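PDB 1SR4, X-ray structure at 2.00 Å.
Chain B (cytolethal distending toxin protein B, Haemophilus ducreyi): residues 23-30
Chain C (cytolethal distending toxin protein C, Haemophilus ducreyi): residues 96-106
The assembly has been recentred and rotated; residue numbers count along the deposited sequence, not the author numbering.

Chain B, residues 23-30: WNINVRQL
Chain C (96-106) NLIPTNTGAFL

Residues 23-30 of chain B are helical throughout, inside a longer helix that carries a wider pi-type turn at 23-27: R28(B) N bonds W23(B) O at 3.1 Å, and I25(B) has phi/psi -94/-70. Chain C arrives as a strand from N96(C), turns through a loop and returns in a strand that includes L106(C); I98(C) N to L106(C) O (3.0 Å) and L106(C) N to I98(C) O (3.1 Å) pair the two arms. Helix and first strand run nearly parallel (10°), their axes approaching to 9.2 Å. Register is set by N24(B) CA to P99(C) CA, 6.9 Å, and Q29(B) CA to G103(C) CA, 6.7 Å.

No hydrogen bond crosses the 295 Å² contact; packing carries it. F105(C), chi1 -69° (m) and chi2 -86°, points toward the helix, placing CZ 3.6 Å from I25(B) CG1, while N24(B) O lies at its ring edge, 3.9 Å from CE1. I25(B), m,t (-67°, 173°), extends CD1 to 4.1 Å from L97(C) CD1; L97(C) is also m,t, so two extended aliphatic chains meet tip to tip.

R28(B) (m, t, chi3 74° p, chi4 108°) bends at chi3, and its NH1 donates to N24(B) OD1 at 2.9 Å and 154°, with N24(B) at chi1 -70° and chi2 -61°. P99(C) CG sits over one guanidinium face, 3.6 Å from R28(B) CZ, a compact apolar ring suited to that flat surface.

Q29(B) (-71°, 169°, 15°) starts sideways but reaches chain C, NE2 lying 3.5 Å from G103(C) O at a poor angle. G103(C), phi/psi 101/-11, suits glycine: a CB would jam against the preceding carbonyl. Its loop is braced by T100(C), chi1 70°, whose OG1 donates to A104(C) O (2.7 Å) and accepts from T102(C) N (3.2 Å).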

# COMPACT_ATOMS: atom_id res chain seq x y z
N TRP B 23 4.10 -1.82 -8.16
CA TRP B 23 5.04 -2.57 -7.32
C TRP B 23 5.94 -1.57 -6.59
O TRP B 23 6.24 -1.73 -5.41
CB TRP B 23 5.95 -3.47 -8.16
CG TRP B 23 5.35 -4.76 -8.61
CD1 TRP B 23 4.68 -4.98 -9.78
CD2 TRP B 23 5.40 -6.01 -7.92
NE1 TRP B 23 4.32 -6.30 -9.87
CE2 TRP B 23 4.75 -6.96 -8.74
CE3 TRP B 23 5.95 -6.43 -6.70
CZ2 TRP B 23 4.62 -8.30 -8.38
CZ3 TRP B 23 5.82 -7.77 -6.34
CH2 TRP B 23 5.16 -8.69 -7.18
N ASN B 24 6.38 -0.52 -7.29
CA ASN B 24 7.28 0.44 -6.69
C ASN B 24 6.67 1.48 -5.78
O ASN B 24 7.37 2.08 -4.97
CB ASN B 24 8.15 1.08 -7.76
CG ASN B 24 9.15 0.10 -8.32
OD1 ASN B 24 10.00 -0.42 -7.59
ND2 ASN B 24 9.04 -0.19 -9.61
N ILE B 25 5.36 1.68 -5.90
CA ILE B 25 4.68 2.61 -5.01
C ILE B 25 4.12 1.82 -3.82
O ILE B 25 4.64 1.90 -2.70
CB ILE B 25 3.53 3.35 -5.73
CG1 ILE B 25 4.11 4.26 -6.81
CG2 ILE B 25 2.67 4.15 -4.71
CD1 ILE B 25 3.07 4.90 -7.71
N ASN B 26 3.10 0.99 -4.06
CA ASN B 26 2.47 0.26 -2.96
C ASN B 26 3.13 -1.01 -2.41
O ASN B 26 3.28 -1.14 -1.19
CB ASN B 26 1.02 -0.05 -3.35
CG ASN B 26 0.23 1.21 -3.68
OD1 ASN B 26 -0.25 1.37 -4.80
ND2 ASN B 26 0.10 2.10 -2.70
N VAL B 27 3.51 -1.94 -3.27
CA VAL B 27 4.14 -3.15 -2.75
C VAL B 27 5.38 -2.81 -1.91
O VAL B 27 5.57 -3.39 -0.86
CB VAL B 27 4.52 -4.14 -3.86
CG1 VAL B 27 5.28 -5.34 -3.27
CG2 VAL B 27 3.26 -4.64 -4.55
N ARG B 28 6.20 -1.86 -2.36
CA ARG B 28 7.38 -1.49 -1.58
C ARG B 28 6.97 -0.98 -0.20
O ARG B 28 7.59 -1.32 0.80
CB ARG B 28 8.19 -0.41 -2.30
CG ARG B 28 8.70 -0.83 -3.67
CD ARG B 28 9.50 0.29 -4.34
NE ARG B 28 10.79 0.43 -3.71
CZ ARG B 28 11.93 0.05 -4.25
NH1 ARG B 28 11.97 -0.46 -5.47
NH2 ARG B 28 13.03 0.16 -3.55
N GLN B 29 5.93 -0.17 -0.12
CA GLN B 29 5.50 0.34 1.17
C GLN B 29 4.93 -0.75 2.09
O GLN B 29 5.08 -0.68 3.31
CB GLN B 29 4.48 1.49 0.97
CG GLN B 29 5.16 2.77 0.43
CD GLN B 29 4.18 3.86 -0.05
OE1 GLN B 29 2.99 3.82 0.24
NE2 GLN B 29 4.72 4.86 -0.79
N LEU B 30 4.30 -1.77 1.52
CA LEU B 30 3.73 -2.84 2.34
C LEU B 30 4.82 -3.68 3.01
O LEU B 30 4.61 -4.30 4.06
CB LEU B 30 2.83 -3.76 1.49
CG LEU B 30 1.63 -3.08 0.81
CD1 LEU B 30 0.85 -4.14 0.04
CD2 LEU B 30 0.71 -2.39 1.83
N ASN C 96 10.25 10.00 -14.40
CA ASN C 96 10.85 8.84 -13.75
C ASN C 96 10.70 8.83 -12.22
O ASN C 96 11.30 9.66 -11.55
CB ASN C 96 12.32 8.88 -14.19
CG ASN C 96 13.15 7.72 -13.68
OD1 ASN C 96 12.64 6.73 -13.18
ND2 ASN C 96 14.47 7.85 -13.83
N LEU C 97 9.92 7.89 -11.70
CA LEU C 97 9.69 7.79 -10.25
C LEU C 97 10.82 7.06 -9.54
O LEU C 97 11.14 5.92 -9.85
CB LEU C 97 8.37 7.06 -9.95
CG LEU C 97 7.08 7.57 -10.63
CD1 LEU C 97 5.85 6.81 -10.09
CD2 LEU C 97 6.92 9.07 -10.37
N ILE C 98 11.41 7.74 -8.56
CA ILE C 98 12.52 7.22 -7.76
C ILE C 98 11.98 7.03 -6.33
O ILE C 98 11.63 8.00 -5.66
CB ILE C 98 13.69 8.27 -7.68
CG1 ILE C 98 14.25 8.57 -9.08
CG2 ILE C 98 14.77 7.78 -6.70
CD1 ILE C 98 14.71 7.34 -9.88
N PRO C 99 11.89 5.78 -5.85
CA PRO C 99 11.38 5.54 -4.50
C PRO C 99 12.40 5.96 -3.43
O PRO C 99 13.59 6.06 -3.71
CB PRO C 99 11.12 4.02 -4.48
CG PRO C 99 12.20 3.48 -5.37
CD PRO C 99 12.27 4.52 -6.52
N THR C 100 11.91 6.19 -2.22
CA THR C 100 12.76 6.61 -1.09
C THR C 100 12.40 5.81 0.16
O THR C 100 11.41 5.06 0.17
CB THR C 100 12.55 8.09 -0.74
OG1 THR C 100 11.26 8.27 -0.16
CG2 THR C 100 12.67 8.96 -1.97
N ASN C 101 13.18 6.00 1.23
CA ASN C 101 12.90 5.30 2.48
C ASN C 101 11.72 5.89 3.24
O ASN C 101 11.37 5.38 4.32
CB ASN C 101 14.14 5.27 3.40
CG ASN C 101 14.65 6.67 3.80
OD1 ASN C 101 14.27 7.69 3.22
ND2 ASN C 101 15.52 6.70 4.81
N THR C 102 11.10 6.94 2.71
CA THR C 102 9.94 7.51 3.42
C THR C 102 8.60 7.32 2.71
O THR C 102 7.55 7.55 3.31
CB THR C 102 10.07 9.03 3.66
OG1 THR C 102 9.89 9.73 2.42
CG2 THR C 102 11.43 9.38 4.27
N GLY C 103 8.63 6.91 1.44
CA GLY C 103 7.38 6.76 0.71
C GLY C 103 7.17 7.96 -0.21
O GLY C 103 6.26 7.98 -1.03
N ALA C 104 7.99 8.99 -0.02
CA ALA C 104 7.94 10.15 -0.90
C ALA C 104 8.71 9.69 -2.14
O ALA C 104 9.44 8.70 -2.08
CB ALA C 104 8.66 11.32 -0.27
N PHE C 105 8.56 10.43 -3.23
CA PHE C 105 9.26 10.11 -4.47
C PHE C 105 10.03 11.31 -4.96
O PHE C 105 9.64 12.47 -4.71
CB PHE C 105 8.28 9.71 -5.58
CG PHE C 105 7.61 8.40 -5.34
CD1 PHE C 105 8.22 7.21 -5.74
CD2 PHE C 105 6.42 8.35 -4.62
CE1 PHE C 105 7.66 5.97 -5.41
CE2 PHE C 105 5.85 7.11 -4.29
CZ PHE C 105 6.48 5.93 -4.68
N LEU C 106 11.13 11.02 -5.64
CA LEU C 106 11.91 12.04 -6.32
C LEU C 106 11.37 11.81 -7.73
O LEU C 106 10.96 10.69 -8.06
CB LEU C 106 13.41 11.73 -6.30
CG LEU C 106 14.26 12.49 -5.29
CD1 LEU C 106 13.90 12.02 -3.91
CD2 LEU C 106 15.76 12.26 -5.57